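Local atomic coordinates of putative XRE-family transcriptional regulator (Rhodococcus sp., PDB entry 2OFY), a protein that probably binds DNA as a helix-turn-helix transcriptional regulator of the XRE family. Residues L11-R16 and V78-V83; L20-R25 and K46-R51; A34-I39 and A64-L69. One frame throughout, in Å; residues are numbered along the deposited sequence.

Interaction 1 (L11-R16 and V78-V83)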
# COMPACT_ATOMS: atom_id res chain seq x y z
N LEU A 11 -3.49 -8.30 -11.53
CA LEU A 11 -2.18 -8.77 -12.00
C LEU A 11 -1.45 -7.66 -12.72
O LEU A 11 -0.23 -7.42 -12.50
CB LEU A 11 -2.41 -9.98 -12.90
CG LEU A 11 -1.16 -10.50 -13.65
CD1 LEU A 11 -0.10 -10.87 -12.60
CD2 LEU A 11 -1.47 -11.67 -14.60
N GLU A 12 -2.19 -6.97 -13.59
CA GLU A 12 -1.57 -5.89 -14.36
C GLU A 12 -1.07 -4.76 -13.44
O GLU A 12 0.03 -4.24 -13.66
CB GLU A 12 -2.55 -5.37 -15.40
CG GLU A 12 -1.91 -4.47 -16.43
CD GLU A 12 -2.90 -4.05 -17.50
OE1 GLU A 12 -4.09 -3.77 -17.19
OE2 GLU A 12 -2.49 -4.03 -18.67
N ARG A 13 -1.84 -4.38 -12.41
CA ARG A 13 -1.35 -3.36 -11.46
C ARG A 13 -0.07 -3.77 -10.74
O ARG A 13 0.85 -2.96 -10.54
CB ARG A 13 -2.39 -3.09 -10.36
CG ARG A 13 -3.62 -2.40 -10.82
CD ARG A 13 -4.36 -1.90 -9.57
NE ARG A 13 -5.70 -1.46 -9.91
CZ ARG A 13 -6.80 -2.19 -9.73
NH1 ARG A 13 -6.74 -3.40 -9.17
NH2 ARG A 13 -7.96 -1.70 -10.11
N GLY A 14 -0.03 -5.03 -10.32
CA GLY A 14 1.16 -5.60 -9.66
C GLY A 14 2.35 -5.51 -10.60
O GLY A 14 3.45 -5.15 -10.20
N GLN A 15 2.14 -5.92 -11.86
CA GLN A 15 3.23 -5.85 -12.87
C GLN A 15 3.71 -4.42 -13.12
O GLN A 15 4.92 -4.17 -13.15
CB GLN A 15 2.74 -6.51 -14.15
CG GLN A 15 2.73 -8.03 -13.86
CD GLN A 15 2.08 -8.84 -14.95
OE1 GLN A 15 1.36 -8.28 -15.82
NE2 GLN A 15 2.33 -10.17 -14.94
N ARG A 16 2.78 -3.48 -13.30
CA ARG A 16 3.19 -2.08 -13.46
C ARG A 16 3.99 -1.56 -12.28
O ARG A 16 4.97 -0.84 -12.45
CB ARG A 16 1.93 -1.18 -13.57
CG ARG A 16 1.20 -1.44 -14.82
CD ARG A 16 0.11 -0.41 -14.82
NE ARG A 16 -0.98 -0.82 -15.60
CZ ARG A 16 -2.19 -0.26 -15.51
NH1 ARG A 16 -2.40 0.73 -14.63
NH2 ARG A 16 -3.14 -0.70 -16.29
N VAL A 78 -2.04 3.84 -11.89
CA VAL A 78 -3.17 2.92 -11.86
C VAL A 78 -4.53 3.56 -11.57
O VAL A 78 -4.61 4.67 -11.01
CB VAL A 78 -2.99 1.84 -10.82
CG1 VAL A 78 -1.89 0.91 -11.21
CG2 VAL A 78 -2.73 2.49 -9.42
N THR A 79 -5.55 2.78 -11.91
CA THR A 79 -6.95 3.09 -11.64
C THR A 79 -7.56 2.14 -10.62
O THR A 79 -7.27 0.93 -10.61
CB THR A 79 -7.79 2.99 -12.88
OG1 THR A 79 -7.78 1.64 -13.37
CG2 THR A 79 -7.24 3.91 -13.94
N PHE A 80 -8.42 2.71 -9.78
CA PHE A 80 -9.15 1.96 -8.78
C PHE A 80 -10.58 2.33 -9.00
O PHE A 80 -10.86 3.48 -9.37
CB PHE A 80 -8.75 2.41 -7.37
CG PHE A 80 -7.26 2.44 -7.13
CD1 PHE A 80 -6.51 1.26 -7.17
CD2 PHE A 80 -6.61 3.63 -6.90
CE1 PHE A 80 -5.17 1.29 -6.93
CE2 PHE A 80 -5.31 3.67 -6.67
CZ PHE A 80 -4.55 2.51 -6.72
N GLY A 81 -11.45 1.35 -8.77
CA GLY A 81 -12.88 1.55 -8.69
C GLY A 81 -13.52 1.46 -10.05
O GLY A 81 -12.87 1.03 -11.02
N PRO A 82 -14.80 1.88 -10.14
CA PRO A 82 -15.62 1.96 -11.35
C PRO A 82 -14.90 2.76 -12.44
O PRO A 82 -14.48 3.90 -12.22
CB PRO A 82 -16.88 2.68 -10.86
CG PRO A 82 -16.95 2.32 -9.41
CD PRO A 82 -15.53 2.33 -8.95
N VAL A 83 -14.81 2.16 -13.63
CA VAL A 83 -13.70 2.38 -14.56
C VAL A 83 -13.54 3.71 -15.38
O VAL A 83 -12.39 4.14 -15.54
CB VAL A 83 -13.48 1.11 -15.47
CG1 VAL A 83 -14.29 1.18 -16.79
CG2 VAL A 83 -11.99 0.85 -15.72

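Interaction 2 (L20-R25 and K46-R51)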
# COMPACT_ATOMS: atom_id res chain seq x y z
N LEU A 20 7.85 -0.17 -12.35
CA LEU A 20 8.18 1.19 -11.85
C LEU A 20 9.28 1.16 -10.78
O LEU A 20 10.23 1.98 -10.82
CB LEU A 20 6.93 1.78 -11.21
CG LEU A 20 6.37 3.13 -11.55
CD1 LEU A 20 6.65 3.54 -13.02
CD2 LEU A 20 4.89 3.02 -11.28
N LEU A 21 9.17 0.20 -9.86
CA LEU A 21 10.17 0.03 -8.79
C LEU A 21 11.52 -0.39 -9.43
O LEU A 21 12.60 0.09 -9.03
CB LEU A 21 9.72 -1.02 -7.77
CG LEU A 21 8.52 -0.48 -6.97
CD1 LEU A 21 8.01 -1.57 -6.04
CD2 LEU A 21 8.89 0.79 -6.18
N ARG A 22 11.46 -1.30 -10.40
CA ARG A 22 12.70 -1.72 -11.07
C ARG A 22 13.39 -0.53 -11.77
O ARG A 22 14.59 -0.35 -11.62
CB ARG A 22 12.42 -2.89 -12.06
CG ARG A 22 13.64 -3.32 -12.95
CD ARG A 22 14.74 -3.70 -12.10
NE ARG A 22 16.01 -3.93 -12.81
CZ ARG A 22 17.03 -3.09 -12.77
NH1 ARG A 22 16.92 -1.93 -12.13
NH2 ARG A 22 18.15 -3.41 -13.40
N SER A 23 12.61 0.27 -12.49
CA SER A 23 13.17 1.43 -13.20
C SER A 23 13.73 2.41 -12.18
O SER A 23 14.81 2.99 -12.40
CB SER A 23 12.07 2.11 -14.02
OG SER A 23 11.72 1.27 -15.11
N ALA A 24 13.03 2.61 -11.06
CA ALA A 24 13.53 3.54 -10.01
C ALA A 24 14.83 3.05 -9.37
O ALA A 24 15.75 3.83 -9.09
CB ALA A 24 12.50 3.83 -8.95
N ARG A 25 14.96 1.74 -9.25
CA ARG A 25 16.20 1.16 -8.71
C ARG A 25 17.36 1.45 -9.69
O ARG A 25 18.46 1.81 -9.25
CB ARG A 25 16.03 -0.32 -8.43
CG ARG A 25 17.33 -0.93 -7.86
CD ARG A 25 17.09 -2.31 -7.30
NE ARG A 25 16.61 -3.28 -8.28
CZ ARG A 25 17.38 -3.93 -9.18
NH1 ARG A 25 18.72 -3.68 -9.32
NH2 ARG A 25 16.80 -4.85 -9.96
N LYS A 46 10.53 -10.71 -6.61
CA LYS A 46 9.15 -11.03 -6.88
C LYS A 46 8.35 -9.76 -7.01
O LYS A 46 7.49 -9.69 -7.89
CB LYS A 46 8.62 -11.88 -5.73
CG LYS A 46 9.13 -13.33 -5.85
CD LYS A 46 8.64 -14.14 -4.63
CE LYS A 46 9.18 -15.57 -4.75
NZ LYS A 46 9.09 -16.35 -3.48
N ILE A 47 8.61 -8.76 -6.17
CA ILE A 47 7.84 -7.48 -6.34
C ILE A 47 8.16 -6.87 -7.74
O ILE A 47 7.26 -6.49 -8.48
CB ILE A 47 8.17 -6.46 -5.23
CG1 ILE A 47 7.51 -6.96 -3.91
CG2 ILE A 47 7.66 -5.06 -5.65
CD1 ILE A 47 8.21 -6.27 -2.71
N GLU A 48 9.44 -6.81 -8.09
CA GLU A 48 9.84 -6.13 -9.32
C GLU A 48 9.29 -6.81 -10.57
O GLU A 48 9.11 -6.17 -11.64
CB GLU A 48 11.38 -6.09 -9.39
CG GLU A 48 11.95 -5.04 -8.49
CD GLU A 48 13.46 -4.84 -8.70
OE1 GLU A 48 14.11 -5.66 -9.37
OE2 GLU A 48 13.95 -3.85 -8.15
N THR A 49 9.08 -8.13 -10.46
CA THR A 49 8.67 -8.94 -11.59
C THR A 49 7.20 -9.33 -11.54
O THR A 49 6.74 -10.16 -12.37
CB THR A 49 9.55 -10.21 -11.74
OG1 THR A 49 9.42 -10.98 -10.52
CG2 THR A 49 11.01 -9.80 -11.96
N GLY A 50 6.47 -8.77 -10.59
CA GLY A 50 5.02 -8.94 -10.41
C GLY A 50 4.57 -10.32 -9.96
O GLY A 50 3.46 -10.77 -10.31
N ARG A 51 5.43 -10.98 -9.18
CA ARG A 51 5.20 -12.35 -8.71
C ARG A 51 4.59 -12.39 -7.30
O ARG A 51 4.32 -13.49 -6.76
CB ARG A 51 6.49 -13.20 -8.77
CG ARG A 51 7.02 -13.47 -10.18
CD ARG A 51 8.25 -14.38 -10.17
NE ARG A 51 9.51 -13.83 -9.63
CZ ARG A 51 10.38 -14.56 -8.91
NH1 ARG A 51 10.12 -15.83 -8.61
NH2 ARG A 51 11.50 -14.04 -8.47
O HOH W 1 13.20 -1.70 -6.58

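Interaction 3 (A34-I39 and A64-L69)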
# COMPACT_ATOMS: atom_id res chain seq x y z
N ALA A 34 17.24 -4.14 -0.91
CA ALA A 34 16.57 -5.11 -0.02
C ALA A 34 17.02 -4.89 1.42
O ALA A 34 16.19 -4.79 2.35
CB ALA A 34 16.90 -6.53 -0.47
N PHE A 35 18.34 -4.75 1.63
CA PHE A 35 18.89 -4.51 2.98
C PHE A 35 18.34 -3.23 3.62
O PHE A 35 17.92 -3.26 4.78
CB PHE A 35 20.42 -4.50 3.02
CG PHE A 35 21.01 -4.15 4.39
CD1 PHE A 35 20.98 -5.05 5.47
CD2 PHE A 35 21.56 -2.89 4.62
CE1 PHE A 35 21.50 -4.69 6.72
CE2 PHE A 35 22.08 -2.53 5.87
CZ PHE A 35 22.06 -3.43 6.92
N ASP A 36 18.37 -2.11 2.88
CA ASP A 36 17.94 -0.82 3.40
C ASP A 36 16.43 -0.78 3.65
O ASP A 36 15.99 -0.07 4.56
CB ASP A 36 18.33 0.35 2.43
CG ASP A 36 19.84 0.63 2.38
OD1 ASP A 36 20.64 0.05 3.17
OD2 ASP A 36 20.27 1.47 1.52
N ALA A 37 15.67 -1.54 2.88
CA ALA A 37 14.19 -1.62 3.00
C ALA A 37 13.75 -2.65 4.05
O ALA A 37 12.59 -2.72 4.47
CB ALA A 37 13.54 -1.94 1.64
N GLY A 38 14.71 -3.48 4.46
CA GLY A 38 14.44 -4.54 5.44
C GLY A 38 13.70 -5.74 4.87
O GLY A 38 12.90 -6.42 5.58
N ILE A 39 13.99 -6.08 3.62
CA ILE A 39 13.33 -7.24 3.02
C ILE A 39 14.33 -8.18 2.38
O ILE A 39 15.54 -7.86 2.32
CB ILE A 39 12.29 -6.79 1.97
CG1 ILE A 39 12.96 -6.06 0.79
CG2 ILE A 39 11.16 -5.95 2.64
CD1 ILE A 39 11.97 -5.82 -0.44
N ALA A 64 10.01 2.17 -1.64
CA ALA A 64 9.90 3.53 -2.23
C ALA A 64 10.75 4.53 -1.49
O ALA A 64 11.46 5.36 -2.11
CB ALA A 64 8.37 4.00 -2.30
N ARG A 65 10.73 4.49 -0.16
CA ARG A 65 11.58 5.44 0.60
C ARG A 65 13.08 5.26 0.27
O ARG A 65 13.78 6.22 0.07
CB ARG A 65 11.30 5.42 2.08
CG ARG A 65 11.30 4.10 2.75
CD ARG A 65 12.60 3.78 3.45
NE ARG A 65 12.51 2.53 4.19
CZ ARG A 65 13.47 2.06 4.96
NH1 ARG A 65 14.60 2.78 5.08
NH2 ARG A 65 13.30 0.91 5.64
N VAL A 66 13.55 4.02 0.20
CA VAL A 66 14.96 3.72 -0.12
C VAL A 66 15.29 4.31 -1.50
O VAL A 66 16.42 4.84 -1.70
CB VAL A 66 15.26 2.20 -0.06
CG1 VAL A 66 16.67 1.86 -0.63
CG2 VAL A 66 15.10 1.64 1.43
N LEU A 67 14.33 4.24 -2.42
CA LEU A 67 14.52 4.71 -3.81
C LEU A 67 14.21 6.18 -4.01
O LEU A 67 14.27 6.67 -5.16
CB LEU A 67 13.69 3.85 -4.78
CG LEU A 67 13.97 2.36 -4.71
CD1 LEU A 67 12.94 1.68 -5.62
CD2 LEU A 67 15.42 2.07 -5.22
N ASP A 68 13.91 6.90 -2.91
CA ASP A 68 13.48 8.30 -2.97
C ASP A 68 12.38 8.51 -3.97
O ASP A 68 12.40 9.47 -4.77
CB ASP A 68 14.62 9.23 -3.30
CG ASP A 68 14.93 10.13 -2.17
OD1 ASP A 68 14.50 11.31 -2.24
OD2 ASP A 68 15.56 9.66 -1.19
N LEU A 69 11.41 7.63 -3.87
CA LEU A 69 10.32 7.60 -4.83
C LEU A 69 9.04 7.96 -4.05
O LEU A 69 8.85 7.46 -2.95
CB LEU A 69 10.33 6.20 -5.43
CG LEU A 69 9.32 5.78 -6.45
CD1 LEU A 69 9.54 6.58 -7.75
CD2 LEU A 69 9.39 4.22 -6.70
O HOH W 2 17.30 1.94 5.76

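Interaction 1 (L11-R16 and V78-V83)
Arg13 reaches off helix 8-25 and takes hold of the backbone of the C-terminal segment at Thr79. Its chain runs extended from CG to NE (chi2 -166°, chi3 -168°), and the guanidinium arrives side-on, with two nitrogens sharing one acceptor. NE donates to Thr79 O at 2.9 Å and NH2 donates to the same oxygen at 2.8 Å. That oxygen lies close to the guanidinium plane, and both bonds are bent, as expected when one atom takes two N-H groups.

The close packing is next to this grip. Val78 CG1 sits 3.8 Å from Arg13 CG, the two side chains crossing at about a right angle, and Phe80 puts CD1 over one face of the guanidinium, 3.9 Å from Arg13 NE. One turn further on, Arg16 brings NH1 to 3.5 Å from Val78 CG1, so this methyl group touches both arginines.

Outward the contact thins. Arg16 NH2 makes a weak salt bridge back to Glu12 OE1 at 3.3 Å within its own helix, the exposed Thr79 side chain stands clear of the helix segment, and the chain beyond Gly81 departs from it. The second subunit helps to enclose the tight part: Phe58 of that subunit packs on Arg13 and Val78, and NH1 of Arg65 of that subunit hydrogen-bonds to Val78 O. The result is an irregular C-terminal tail laid against the first helix of an XRE-type helical domain that probably binds DNA, at a subunit interface.

Interaction 2 (L20-R25 and K46-R51)
Arg25 and Glu48 form a two-pronged salt bridge between helix 8-25 and the end of helix 41-48, probably the recognition helix of the helix-turn-helix. Arg25 NE donates to Glu48 OE2 at 2.7 Å, almost straight at 174°, while Arg25 NH2 donates to Glu48 OE1 at 2.9 Å. Both oxygens use their syn lone pairs, and the guanidinium and carboxylate are nearly coplanar. The bend at chi3 (61°) sets NE where it can meet OE2. A water donates a further bond to Glu48 OE2, and a weak one to Leu21 O. An alanine in place of Arg25 would probably leave the buried Glu48 carboxylate without its two-pronged partner, held then less firmly against turning.

Arg22 crosses Glu48 obliquely: its CD is 3.4 Å from Glu48 OE1, but no N-H of its guanidinium points at that oxygen. Instead its NH1 sits 3.5 Å above the centre of the Arg25 guanidinium and bonds to Gly26 O, so the two arginine groups overlap beside one carboxylate that probably eases their repulsion.

Farther in, the contact turns apolar, with Leu21 CD1 against Ile47 CG2 at 3.5 Å. Helix 41-48 ends here in a Schellman motif with Gly50 as C-prime residue. Around this junction, Met30 of helix 30-37 touches both Arg25 and Glu48, and Ile60 of helix 57-66 packs on both Leu21 and Ile47.

Interaction 3 (A34-I39 and A64-L69)
Val66 and Arg65 reach the end of helix 30-37 through contrasting first torsions. In Val66, CG1 is anti to the backbone N (chi1 170°), which leaves CG2 beside that N and directed at the Asp36-Ala37 peptide. In Arg65, CG takes the crowded position between N and carbonyl carbon (chi1 51°), and a bend at chi2 (98°) sets CD off the extended course; the guanidinium at the end of the chain lies near the same peptide.

Val66 CG2 rests 3.5 Å from Ala37 N and equally close to Asp36 C, so a methyl group bears directly on the backbone. Its other branch, CG1, lies 3.8 Å from Asp36 CB, and CG2 also meets Ala37 CB at 3.9 Å. The valine thus packs on the last two residues of the helix, both branches on Asp36 and CG2 also on Ala37.

The Arg65 guanidinium approaches Asp36 O, with NH2 at 3.1 Å, but the angles are too poor for a hydrogen bond. A water makes the link instead, donating to Asp36 O at 2.7 Å and accepting from Arg65 NH1 at 2.9 Å. Ala37 CA lies over one face of the guanidinium. A positive group beside the carbonyl end of a helix is probably favourable electrostatically.

Both helices finish in Schellman motifs, with Gly38 and Asp68 at positive phi. The contact joins the first helix of the helix-turn-helix to helix 57-66: Val63 of that helix touches Ala37 and Ile39, Ala34 rests on Val41 of helix 41-48, and Leu67 and Leu69 reach across to Ala24 of helix 8-25.

Overall arrangement
Helix 8-25 connects interactions 1 and 2, whose centres are about 15 Å apart and which just touch, Leu11 CD1 lying 4.2 Å from Gly50 O. Interactions 2 and 3 are closer, about 12 Å between centres, and share apolar packing: Leu21 CD2 meets Leu69 CD2 at 3.5 Å, and Leu67 CD2 comes to 3.7 Å from Arg25 CA. Interactions 1 and 3 lie on opposite sides of the chain's centre, with centres about 23 Å and nearest atoms about 9 Å apart. The segments of interactions 2 and 3 alternate along the chain, nested inside the loop that interaction 1 closes. Interactions 2 and 3 tie helices 41-48 and 30-37 into the domain; helix 41-48 is probably the DNA-recognition helix, as in relatives.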